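PDB 4XHC: alpha-L-rhamnosidase from Klebsiella oxytoca, which hydrolyses terminal alpha-L-rhamnose residues from rhamnosides as a two-domain glycoside hydrolase of family 78. Local coordinates for residues 122-128 and 152-158; 130-134 and 521-527; 55-61 and 95-100. All coordinates share one frame; numbering follows the deposited sequence.

Contact 1 of 3, residues 122-128 and 152-158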
loop_
_atom_site.group_PDB
_atom_site.type_symbol
_atom_site.label_atom_id
_atom_site.label_comp_id
_atom_site.label_asym_id
_atom_site.label_seq_id
_atom_site.Cartn_x
_atom_site.Cartn_y
_atom_site.Cartn_z
ATOM N N ALA A 122 -5.441 9.448 6.724
ATOM C CA ALA A 122 -6.631 8.799 6.200
ATOM C C ALA A 122 -6.230 7.472 5.548
ATOM O O ALA A 122 -5.426 7.457 4.612
ATOM C CB ALA A 122 -7.319 9.703 5.195
ATOM N N HIS A 123 -6.782 6.369 6.046
ATOM C CA HIS A 123 -6.427 5.046 5.557
ATOM C C HIS A 123 -7.526 4.527 4.634
ATOM O O HIS A 123 -8.650 4.308 5.060
ATOM C CB HIS A 123 -6.191 4.109 6.749
ATOM C CG HIS A 123 -5.964 2.676 6.382
ATOM N ND1 HIS A 123 -6.121 1.648 7.287
ATOM C CD2 HIS A 123 -5.597 2.097 5.215
ATOM C CE1 HIS A 123 -5.861 0.497 6.695
ATOM N NE2 HIS A 123 -5.538 0.740 5.437
ATOM N N LEU A 124 -7.188 4.341 3.362
ATOM C CA LEU A 124 -8.129 3.856 2.368
ATOM C C LEU A 124 -7.707 2.500 1.867
ATOM O O LEU A 124 -6.545 2.138 1.955
ATOM C CB LEU A 124 -8.161 4.780 1.153
ATOM C CG LEU A 124 -8.517 6.237 1.369
ATOM C CD1 LEU A 124 -8.269 7.001 0.081
ATOM C CD2 LEU A 124 -9.961 6.378 1.814
ATOM N N GLN A 125 -8.668 1.782 1.299
ATOM C CA GLN A 125 -8.417 0.534 0.603
ATOM C C GLN A 125 -9.155 0.551 -0.722
ATOM O O GLN A 125 -10.366 0.782 -0.749
ATOM C CB GLN A 125 -8.923 -0.635 1.440
ATOM C CG GLN A 125 -9.128 -1.936 0.674
ATOM C CD GLN A 125 -8.668 -3.120 1.453
ATOM O OE1 GLN A 125 -9.469 -3.944 1.913
ATOM N NE2 GLN A 125 -7.363 -3.207 1.632
ATOM N N LEU A 126 -8.423 0.286 -1.805
ATOM C CA LEU A 126 -8.988 0.244 -3.148
ATOM C C LEU A 126 -8.964 -1.169 -3.698
ATOM O O LEU A 126 -8.004 -1.902 -3.488
ATOM C CB LEU A 126 -8.198 1.152 -4.081
ATOM C CG LEU A 126 -7.953 2.588 -3.621
ATOM C CD1 LEU A 126 -7.298 3.361 -4.742
ATOM C CD2 LEU A 126 -9.243 3.275 -3.208
ATOM N N THR A 127 -10.027 -1.552 -4.397
ATOM C CA THR A 127 -10.120 -2.875 -5.027
ATOM C C THR A 127 -10.644 -2.714 -6.446
ATOM O O THR A 127 -11.610 -1.986 -6.676
ATOM C CB THR A 127 -11.036 -3.801 -4.223
ATOM O OG1 THR A 127 -10.688 -3.714 -2.847
ATOM C CG2 THR A 127 -10.883 -5.230 -4.653
ATOM N N PHE A 128 -9.991 -3.379 -7.391
ATOM C CA PHE A 128 -10.286 -3.216 -8.806
ATOM C C PHE A 128 -10.783 -4.519 -9.404
ATOM O O PHE A 128 -10.198 -5.578 -9.157
ATOM C CB PHE A 128 -9.016 -2.841 -9.547
ATOM C CG PHE A 128 -8.375 -1.572 -9.078
ATOM C CD1 PHE A 128 -7.517 -1.577 -7.984
ATOM C CD2 PHE A 128 -8.585 -0.380 -9.761
ATOM C CE1 PHE A 128 -6.896 -0.408 -7.569
ATOM C CE2 PHE A 128 -7.979 0.789 -9.340
ATOM C CZ PHE A 128 -7.127 0.776 -8.247
ATOM N N GLN A 152 -5.989 -7.373 -7.881
ATOM C CA GLN A 152 -5.698 -5.932 -7.897
ATOM C C GLN A 152 -6.313 -5.158 -6.728
ATOM O O GLN A 152 -7.527 -5.126 -6.541
ATOM C CB GLN A 152 -6.167 -5.334 -9.223
ATOM C CG GLN A 152 -5.584 -6.028 -10.451
ATOM C CD GLN A 152 -6.068 -5.402 -11.737
ATOM O OE1 GLN A 152 -5.308 -4.759 -12.454
ATOM N NE2 GLN A 152 -7.349 -5.581 -12.035
ATOM N N GLN A 153 -5.449 -4.485 -5.980
ATOM C CA GLN A 153 -5.750 -4.078 -4.626
ATOM C C GLN A 153 -4.664 -3.120 -4.153
ATOM O O GLN A 153 -3.503 -3.295 -4.507
ATOM C CB GLN A 153 -5.722 -5.337 -3.784
ATOM C CG GLN A 153 -6.243 -5.190 -2.380
ATOM C CD GLN A 153 -6.168 -6.497 -1.630
ATOM O OE1 GLN A 153 -5.236 -7.284 -1.819
ATOM N NE2 GLN A 153 -7.159 -6.748 -0.793
ATOM N N GLN A 154 -5.011 -2.116 -3.355
ATOM C CA GLN A 154 -4.014 -1.147 -2.894
ATOM C C GLN A 154 -4.482 -0.404 -1.659
ATOM O O GLN A 154 -5.551 0.187 -1.673
ATOM C CB GLN A 154 -3.712 -0.134 -4.008
ATOM C CG GLN A 154 -2.614 0.888 -3.700
ATOM C CD GLN A 154 -1.252 0.248 -3.480
ATOM O OE1 GLN A 154 -0.570 -0.138 -4.432
ATOM N NE2 GLN A 154 -0.851 0.129 -2.222
ATOM N N ASP A 155 -3.665 -0.416 -0.605
ATOM C CA ASP A 155 -3.926 0.396 0.588
ATOM C C ASP A 155 -3.145 1.699 0.513
ATOM O O ASP A 155 -2.040 1.735 -0.001
ATOM C CB ASP A 155 -3.637 -0.353 1.908
ATOM C CG ASP A 155 -4.677 -1.452 2.202
ATOM O OD1 ASP A 155 -4.877 -2.292 1.287
ATOM O OD2 ASP A 155 -5.291 -1.471 3.314
ATOM N N LEU A 156 -3.746 2.767 1.017
ATOM C CA LEU A 156 -3.145 4.095 1.016
ATOM C C LEU A 156 -3.278 4.744 2.370
ATOM O O LEU A 156 -4.318 4.640 3.009
ATOM C CB LEU A 156 -3.866 4.998 0.021
ATOM C CG LEU A 156 -3.734 4.606 -1.440
ATOM C CD1 LEU A 156 -4.774 5.331 -2.282
ATOM C CD2 LEU A 156 -2.317 4.916 -1.914
ATOM N N TRP A 157 -2.219 5.425 2.796
ATOM C CA TRP A 157 -2.263 6.269 3.979
ATOM C C TRP A 157 -1.932 7.695 3.562
ATOM O O TRP A 157 -0.797 7.994 3.220
ATOM C CB TRP A 157 -1.270 5.779 5.045
ATOM C CG TRP A 157 -1.698 4.512 5.753
ATOM C CD1 TRP A 157 -2.330 4.412 6.969
ATOM C CD2 TRP A 157 -1.538 3.178 5.276
ATOM N NE1 TRP A 157 -2.569 3.094 7.269
ATOM C CE2 TRP A 157 -2.096 2.318 6.244
ATOM C CE3 TRP A 157 -0.973 2.626 4.120
ATOM C CZ2 TRP A 157 -2.107 0.941 6.095
ATOM C CZ3 TRP A 157 -0.983 1.257 3.972
ATOM C CH2 TRP A 157 -1.544 0.425 4.959
ATOM N N LEU A 158 -2.923 8.573 3.602
ATOM C CA LEU A 158 -2.719 9.978 3.272
ATOM C C LEU A 158 -2.422 10.767 4.544
ATOM O O LEU A 158 -3.318 10.981 5.357
ATOM C CB LEU A 158 -3.967 10.536 2.599
ATOM C CG LEU A 158 -4.507 9.651 1.481
ATOM C CD1 LEU A 158 -5.800 10.203 0.906
ATOM C CD2 LEU A 158 -3.452 9.510 0.404
HETATM O O HOH W 1 -8.503 -7.951 -9.675
#

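Contact 2 of 3, residues 130-134 and 521-527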
loop_
_atom_site.group_PDB
_atom_site.type_symbol
_atom_site.label_atom_id
_atom_site.label_comp_id
_atom_site.label_asym_id
_atom_site.label_seq_id
_atom_site.Cartn_x
_atom_site.Cartn_y
_atom_site.Cartn_z
ATOM N N GLU A 130 -12.506 -6.488 -13.131
ATOM C CA GLU A 130 -13.024 -6.512 -14.487
ATOM C C GLU A 130 -14.514 -6.860 -14.477
ATOM O O GLU A 130 -15.271 -6.378 -15.321
ATOM C CB GLU A 130 -12.261 -7.526 -15.345
ATOM C CG GLU A 130 -10.768 -7.270 -15.510
ATOM C CD GLU A 130 -10.099 -8.353 -16.346
ATOM O OE1 GLU A 130 -10.043 -9.511 -15.877
ATOM O OE2 GLU A 130 -9.627 -8.073 -17.468
ATOM N N THR A 131 -14.923 -7.719 -13.543
ATOM C CA THR A 131 -16.346 -8.001 -13.303
ATOM C C THR A 131 -16.781 -7.460 -11.948
ATOM O O THR A 131 -15.953 -7.171 -11.089
ATOM C CB THR A 131 -16.652 -9.507 -13.322
ATOM O OG1 THR A 131 -15.920 -10.182 -12.278
ATOM C CG2 THR A 131 -16.282 -10.092 -14.653
ATOM N N LEU A 132 -18.087 -7.338 -11.747
ATOM C CA LEU A 132 -18.598 -6.894 -10.463
ATOM C C LEU A 132 -18.204 -7.870 -9.360
ATOM O O LEU A 132 -17.872 -7.454 -8.254
ATOM C CB LEU A 132 -20.113 -6.737 -10.509
ATOM C CG LEU A 132 -20.779 -6.159 -9.253
ATOM C CD1 LEU A 132 -20.198 -4.799 -8.895
ATOM C CD2 LEU A 132 -22.288 -6.078 -9.447
ATOM N N SER A 133 -18.211 -9.162 -9.659
ATOM C CA SER A 133 -17.901 -10.166 -8.641
ATOM C C SER A 133 -16.513 -9.963 -7.998
ATOM O O SER A 133 -16.314 -10.316 -6.840
ATOM C CB SER A 133 -18.069 -11.602 -9.197
ATOM O OG SER A 133 -17.106 -11.933 -10.195
ATOM N N GLU A 134 -15.568 -9.378 -8.730
ATOM C CA GLU A 134 -14.209 -9.191 -8.209
ATOM C C GLU A 134 -14.087 -8.138 -7.109
ATOM O O GLU A 134 -13.100 -8.131 -6.370
ATOM C CB GLU A 134 -13.248 -8.865 -9.346
ATOM C CG GLU A 134 -13.071 -10.010 -10.332
ATOM C CD GLU A 134 -12.315 -9.605 -11.580
ATOM O OE1 GLU A 134 -11.133 -9.176 -11.464
ATOM O OE2 GLU A 134 -12.924 -9.723 -12.670
ATOM N N LYS A 521 -12.532 -18.131 -10.332
ATOM C CA LYS A 521 -12.951 -17.323 -11.475
ATOM C C LYS A 521 -12.460 -15.884 -11.301
ATOM O O LYS A 521 -12.434 -15.130 -12.263
ATOM C CB LYS A 521 -14.478 -17.397 -11.655
ATOM C CG LYS A 521 -15.236 -16.411 -10.783
ATOM C CD LYS A 521 -16.590 -16.887 -10.269
ATOM C CE LYS A 521 -16.933 -16.054 -9.033
ATOM N NZ LYS A 521 -18.301 -16.279 -8.509
ATOM N N LEU A 522 -12.068 -15.516 -10.074
ATOM C CA LEU A 522 -11.499 -14.195 -9.778
ATOM C C LEU A 522 -10.197 -13.917 -10.501
ATOM O O LEU A 522 -9.889 -12.773 -10.795
ATOM C CB LEU A 522 -11.180 -14.044 -8.295
ATOM C CG LEU A 522 -12.297 -14.088 -7.262
ATOM C CD1 LEU A 522 -11.690 -13.899 -5.876
ATOM C CD2 LEU A 522 -13.352 -13.046 -7.566
ATOM N N ILE A 523 -9.409 -14.954 -10.745
ATOM C CA ILE A 523 -8.096 -14.776 -11.331
ATOM C C ILE A 523 -8.070 -15.125 -12.816
ATOM O O ILE A 523 -7.045 -14.994 -13.463
ATOM C CB ILE A 523 -7.035 -15.558 -10.527
ATOM C CG1 ILE A 523 -5.686 -14.855 -10.612
ATOM C CG2 ILE A 523 -6.929 -16.999 -10.981
ATOM C CD1 ILE A 523 -4.759 -15.209 -9.475
ATOM N N ASN A 524 -9.201 -15.547 -13.372
ATOM C CA ASN A 524 -9.319 -15.619 -14.824
ATOM C C ASN A 524 -9.223 -14.202 -15.384
ATOM O O ASN A 524 -9.522 -13.224 -14.690
ATOM C CB ASN A 524 -10.654 -16.247 -15.273
ATOM C CG ASN A 524 -10.776 -17.721 -14.916
ATOM O OD1 ASN A 524 -9.814 -18.356 -14.474
ATOM N ND2 ASN A 524 -11.969 -18.276 -15.110
ATOM N N SER A 525 -8.814 -14.104 -16.643
ATOM C CA SER A 525 -8.795 -12.828 -17.362
ATOM C C SER A 525 -10.104 -12.646 -18.117
ATOM O O SER A 525 -10.620 -13.593 -18.707
ATOM C CB SER A 525 -7.606 -12.790 -18.316
ATOM O OG SER A 525 -7.739 -11.729 -19.236
ATOM N N TYR A 526 -10.649 -11.434 -18.080
ATOM C CA TYR A 526 -11.927 -11.121 -18.740
ATOM C C TYR A 526 -11.747 -10.187 -19.930
ATOM O O TYR A 526 -12.708 -9.656 -20.482
ATOM C CB TYR A 526 -12.935 -10.568 -17.719
ATOM C CG TYR A 526 -13.318 -11.638 -16.749
ATOM C CD1 TYR A 526 -14.317 -12.547 -17.051
ATOM C CD2 TYR A 526 -12.616 -11.807 -15.568
ATOM C CE1 TYR A 526 -14.636 -13.577 -16.177
ATOM C CE2 TYR A 526 -12.938 -12.821 -14.684
ATOM C CZ TYR A 526 -13.945 -13.703 -14.995
ATOM O OH TYR A 526 -14.247 -14.706 -14.112
ATOM N N CYS A 527 -10.495 -10.032 -20.339
ATOM C CA CYS A 527 -10.158 -9.350 -21.579
ATOM C C CYS A 527 -8.942 -10.065 -22.124
ATOM O O CYS A 527 -7.818 -9.755 -21.731
ATOM C CB CYS A 527 -9.848 -7.876 -21.318
ATOM S SG CYS A 527 -9.297 -6.969 -22.771
HETATM O O HOH W 2 -7.163 -9.175 -18.382
#

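Contact 3 of 3, residues 55-61 and 95-100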
loop_
_atom_site.group_PDB
_atom_site.type_symbol
_atom_site.label_atom_id
_atom_site.label_comp_id
_atom_site.label_asym_id
_atom_site.label_seq_id
_atom_site.Cartn_x
_atom_site.Cartn_y
_atom_site.Cartn_z
ATOM N N HIS A 55 -10.537 9.353 -18.748
ATOM C CA HIS A 55 -11.954 8.997 -18.780
ATOM C C HIS A 55 -12.574 9.071 -17.392
ATOM O O HIS A 55 -12.033 8.502 -16.447
ATOM C CB HIS A 55 -12.136 7.578 -19.303
ATOM C CG HIS A 55 -12.057 7.468 -20.789
ATOM N ND1 HIS A 55 -10.965 6.932 -21.438
ATOM C CD2 HIS A 55 -12.938 7.816 -21.754
ATOM C CE1 HIS A 55 -11.177 6.948 -22.740
ATOM N NE2 HIS A 55 -12.365 7.481 -22.959
ATOM N N PRO A 56 -13.722 9.756 -17.261
ATOM C CA PRO A 56 -14.415 9.729 -15.978
ATOM C C PRO A 56 -15.318 8.501 -15.898
ATOM O O PRO A 56 -15.679 7.949 -16.938
ATOM C CB PRO A 56 -15.248 11.004 -16.020
ATOM C CG PRO A 56 -15.588 11.160 -17.469
ATOM C CD PRO A 56 -14.473 10.533 -18.266
ATOM N N PRO A 57 -15.689 8.075 -14.680
ATOM C CA PRO A 57 -16.638 6.978 -14.521
ATOM C C PRO A 57 -18.059 7.466 -14.746
ATOM O O PRO A 57 -18.272 8.670 -14.835
ATOM C CB PRO A 57 -16.431 6.544 -13.076
ATOM C CG PRO A 57 -15.916 7.747 -12.380
ATOM C CD PRO A 57 -15.259 8.631 -13.390
ATOM N N ILE A 58 -19.022 6.549 -14.830
ATOM C CA ILE A 58 -20.413 6.931 -15.140
ATOM C C ILE A 58 -21.391 6.870 -13.962
ATOM O O ILE A 58 -22.413 7.532 -14.000
ATOM C CB ILE A 58 -21.005 6.117 -16.321
ATOM C CG1 ILE A 58 -21.257 4.650 -15.929
ATOM C CG2 ILE A 58 -20.089 6.212 -17.534
ATOM C CD1 ILE A 58 -22.123 3.880 -16.914
ATOM N N ALA A 59 -21.104 6.088 -12.926
ATOM C CA ALA A 59 -22.037 5.992 -11.806
ATOM C C ALA A 59 -21.444 5.375 -10.545
ATOM O O ALA A 59 -20.407 4.707 -10.578
ATOM C CB ALA A 59 -23.267 5.200 -12.230
ATOM N N VAL A 60 -22.131 5.630 -9.431
ATOM C CA VAL A 60 -21.950 4.882 -8.194
ATOM C C VAL A 60 -23.035 3.817 -8.149
ATOM O O VAL A 60 -24.196 4.101 -8.430
ATOM C CB VAL A 60 -22.078 5.797 -6.958
ATOM C CG1 VAL A 60 -21.969 4.991 -5.672
ATOM C CG2 VAL A 60 -21.014 6.883 -7.000
ATOM N N VAL A 61 -22.660 2.599 -7.785
ATOM C CA VAL A 61 -23.604 1.485 -7.753
ATOM C C VAL A 61 -23.522 0.714 -6.443
ATOM O O VAL A 61 -22.594 0.907 -5.656
ATOM C CB VAL A 61 -23.374 0.502 -8.925
ATOM C CG1 VAL A 61 -23.479 1.229 -10.256
ATOM C CG2 VAL A 61 -22.027 -0.206 -8.800
ATOM N N VAL A 95 -17.899 2.667 -1.244
ATOM C CA VAL A 95 -18.727 2.768 -2.437
ATOM C C VAL A 95 -18.139 1.937 -3.552
ATOM O O VAL A 95 -16.971 1.555 -3.487
ATOM C CB VAL A 95 -18.821 4.218 -2.922
ATOM C CG1 VAL A 95 -19.619 5.040 -1.926
ATOM C CG2 VAL A 95 -17.429 4.812 -3.123
ATOM N N ILE A 96 -18.954 1.651 -4.565
ATOM C CA ILE A 96 -18.461 1.023 -5.789
ATOM C C ILE A 96 -18.696 1.948 -6.978
ATOM O O ILE A 96 -19.832 2.339 -7.248
ATOM C CB ILE A 96 -19.141 -0.318 -6.064
ATOM C CG1 ILE A 96 -18.842 -1.304 -4.930
ATOM C CG2 ILE A 96 -18.645 -0.870 -7.396
ATOM C CD1 ILE A 96 -19.676 -2.565 -4.978
ATOM N N ILE A 97 -17.607 2.286 -7.670
ATOM C CA ILE A 97 -17.636 3.156 -8.839
ATOM C C ILE A 97 -17.651 2.326 -10.131
ATOM O O ILE A 97 -16.726 1.542 -10.393
ATOM C CB ILE A 97 -16.392 4.078 -8.884
ATOM C CG1 ILE A 97 -16.135 4.778 -7.541
ATOM C CG2 ILE A 97 -16.528 5.112 -9.992
ATOM C CD1 ILE A 97 -17.145 5.827 -7.175
ATOM N N ASP A 98 -18.710 2.481 -10.924
ATOM C CA ASP A 98 -18.802 1.851 -12.244
ATOM C C ASP A 98 -18.198 2.795 -13.261
ATOM O O ASP A 98 -18.708 3.900 -13.437
ATOM C CB ASP A 98 -20.270 1.575 -12.599
ATOM C CG ASP A 98 -20.439 0.790 -13.895
ATOM O OD1 ASP A 98 -19.448 0.514 -14.611
ATOM O OD2 ASP A 98 -21.597 0.443 -14.201
ATOM N N PHE A 99 -17.124 2.362 -13.928
ATOM C CA PHE A 99 -16.489 3.177 -14.975
ATOM C C PHE A 99 -17.164 3.055 -16.343
ATOM O O PHE A 99 -16.883 3.846 -17.234
ATOM C CB PHE A 99 -14.987 2.898 -15.083
ATOM C CG PHE A 99 -14.162 3.682 -14.103
ATOM C CD1 PHE A 99 -14.154 3.352 -12.757
ATOM C CD2 PHE A 99 -13.412 4.769 -14.518
ATOM C CE1 PHE A 99 -13.400 4.084 -11.846
ATOM C CE2 PHE A 99 -12.651 5.504 -13.613
ATOM C CZ PHE A 99 -12.643 5.158 -12.277
ATOM N N GLY A 100 -18.061 2.088 -16.512
ATOM C CA GLY A 100 -18.921 2.046 -17.707
ATOM C C GLY A 100 -18.421 1.172 -18.847
ATOM O O GLY A 100 -19.217 0.641 -19.603
#

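Contact 1 of 3, residues 122-128 and 152-158
His-123 and Trp-157 face each other across the two strands as an offset stack, the imidazole 4.3 Å by centroid from the five-membered ring of the indole and tilted 14° from it. NE2 of the same imidazole donates to Asp-155 OD2 over 3.1 Å, with the acceptor in the ring plane and on the anti lone pair of the carboxylate oxygen. With CG anti to the backbone N (chi1 174°), the His-123 ring can use its face for the indole and its edge for the acid. Gln-125 grips the other oxygen: its NE2 lies 2.7 Å from Asp-155 OD1 on the syn side but tilted out of the carboxylate plane, through a bent hydrogen bond (N-H...O 132°), the amide standing almost perpendicular to the carboxylate.

The backbones pair as neighbouring antiparallel strands in the N-terminal beta domain, with 153-158 the outermost strand of a six-stranded sheet within the chain. Hydrogen-bonded pairs Ala-122/Leu-158, Leu-124/Leu-156 and Leu-126/Gln-154 alternate with non-hydrogen-bonded ones, and beyond them Phe-128 N donates to Gln-152 O. A water bridges Phe-128 O and Gln-152 N.

Apolar contacts occupy the opposite face, where Leu-126 CD1 meets Leu-156 CD1 at 4.0 Å and Leu-124 CD1 meets Leu-158 CD1 at 4.1 Å. Strand 106-115 packs against this leucine layer through Leu-107, Phe-109 and Cys-111. On the face of His-123 and Asp-155, Arg-169 of the second subunit packs on Trp-157.

Contact 2 of 3, residues 130-134 and 521-527
The Tyr-526 ring carries the methyl group of Thr-131 on one face, CG2 standing 3.9 Å above its centre in a CH-pi contact. At the ring edge, near its plane, Glu-130 OE1 lies 3.5 Å from Tyr-526 CD2, the carboxylate turned steeply against the ring, while Glu-134 brings OE2 in obliquely. The phenol end is fixed within its own loop, Tyr-526 OH donating to Lys-521 O at 2.6 Å.

Glu-130 OE1 also accepts from Tyr-526 N at 3.0 Å, the donor lying above the carboxylate plane, and a water joins Glu-130 OE2 to Ser-525 OG. Glu-134 folds back on its own turn and takes the N-H of Thr-131 on OE2, again from above the carboxylate plane. Its CG packs on Leu-522 CD2 at 4.1 Å. Lys-240 forms salt bridges to both glutamates and also bonds to the carbonyls of Leu-522 and Asn-524, which probably offsets the buried negative charge.

The contact joins the beta domain to the catalytic domain beside the rhamnose pocket, where Ser-525 is held by Glu-506 and His-528. Trp-73 of strand 73-79 packs on Ser-133, strand 102-104 lies against Glu-130 and Cys-527, and helix 214-230 flanks Cys-527.

Contact 3 of 3, residues 55-61 and 95-100
Asp-98 O is gripped by two successive backbone N-H groups, Ile-58 N at 3.0 Å and Ala-59 N at 3.3 Å, both approaching in the carbonyl plane. Asp-98 N returns a bond to Ala-59 O at 2.8 Å. Further along, Val-61 N donates to Ile-96 O through a nearly straight hydrogen bond.

Two residues facing one make this a classic beta bulge, which interrupts the regular antiparallel pairing where strand 59-65 begins beside strand 94-99 in the six-stranded sheet of the N-terminal domain. Two residues after Asp-98 the chain turns a corner at Gly-100. There Asp-98 OD1 accepts from Gly-100 N to close an Asx turn, the donor lying above the carboxylate plane, and the same oxygen forms a salt bridge with Arg-174. A chi1 of -174° sets the Asp-98 carboxylate beside its own carbonyl carbon, on the side of the turn it closes. Gly-100 CA lies 3.8 Å from Ile-58 CD1.

Hydrophobic packing flanks the bulge. Pro-57 CB sits 3.7 Å from the centroid of the Phe-99 ring, over its face, and also touches Ile-97 CG2. Val-60 shares a face with Ile-97, its CG2 meeting Ile-97 CD1 at 4.0 Å, and Phe-84 of helix 81-84 packs on Val-60 and Val-95. On the other face, Val-61 CG2 touches Ile-96 CG2 at 3.7 Å.

How the contacts relate
Contacts 1 and 3 belong to one six-stranded antiparallel sheet, with centres about 17 Å apart; strand 175-182 runs between strands 94-99 and 122-129 and so connects the two pairings. Contact 3 closes first along the chain. Contacts 1 and 2 then cross, because loop 130-134 follows strand 122-129 before strand 153-158 is reached, while its partner 521-527 comes near the C-terminus. Their centres lie about 19 Å apart, yet Thr-127 CG2 packs against Glu-134 O. Through that touch, contact 2 carries on from the end of strand 122-129 to the catalytic domain, whereas contact 1 reaches the second subunit. Contacts 2 and 3 are about 17 Å apart between centres.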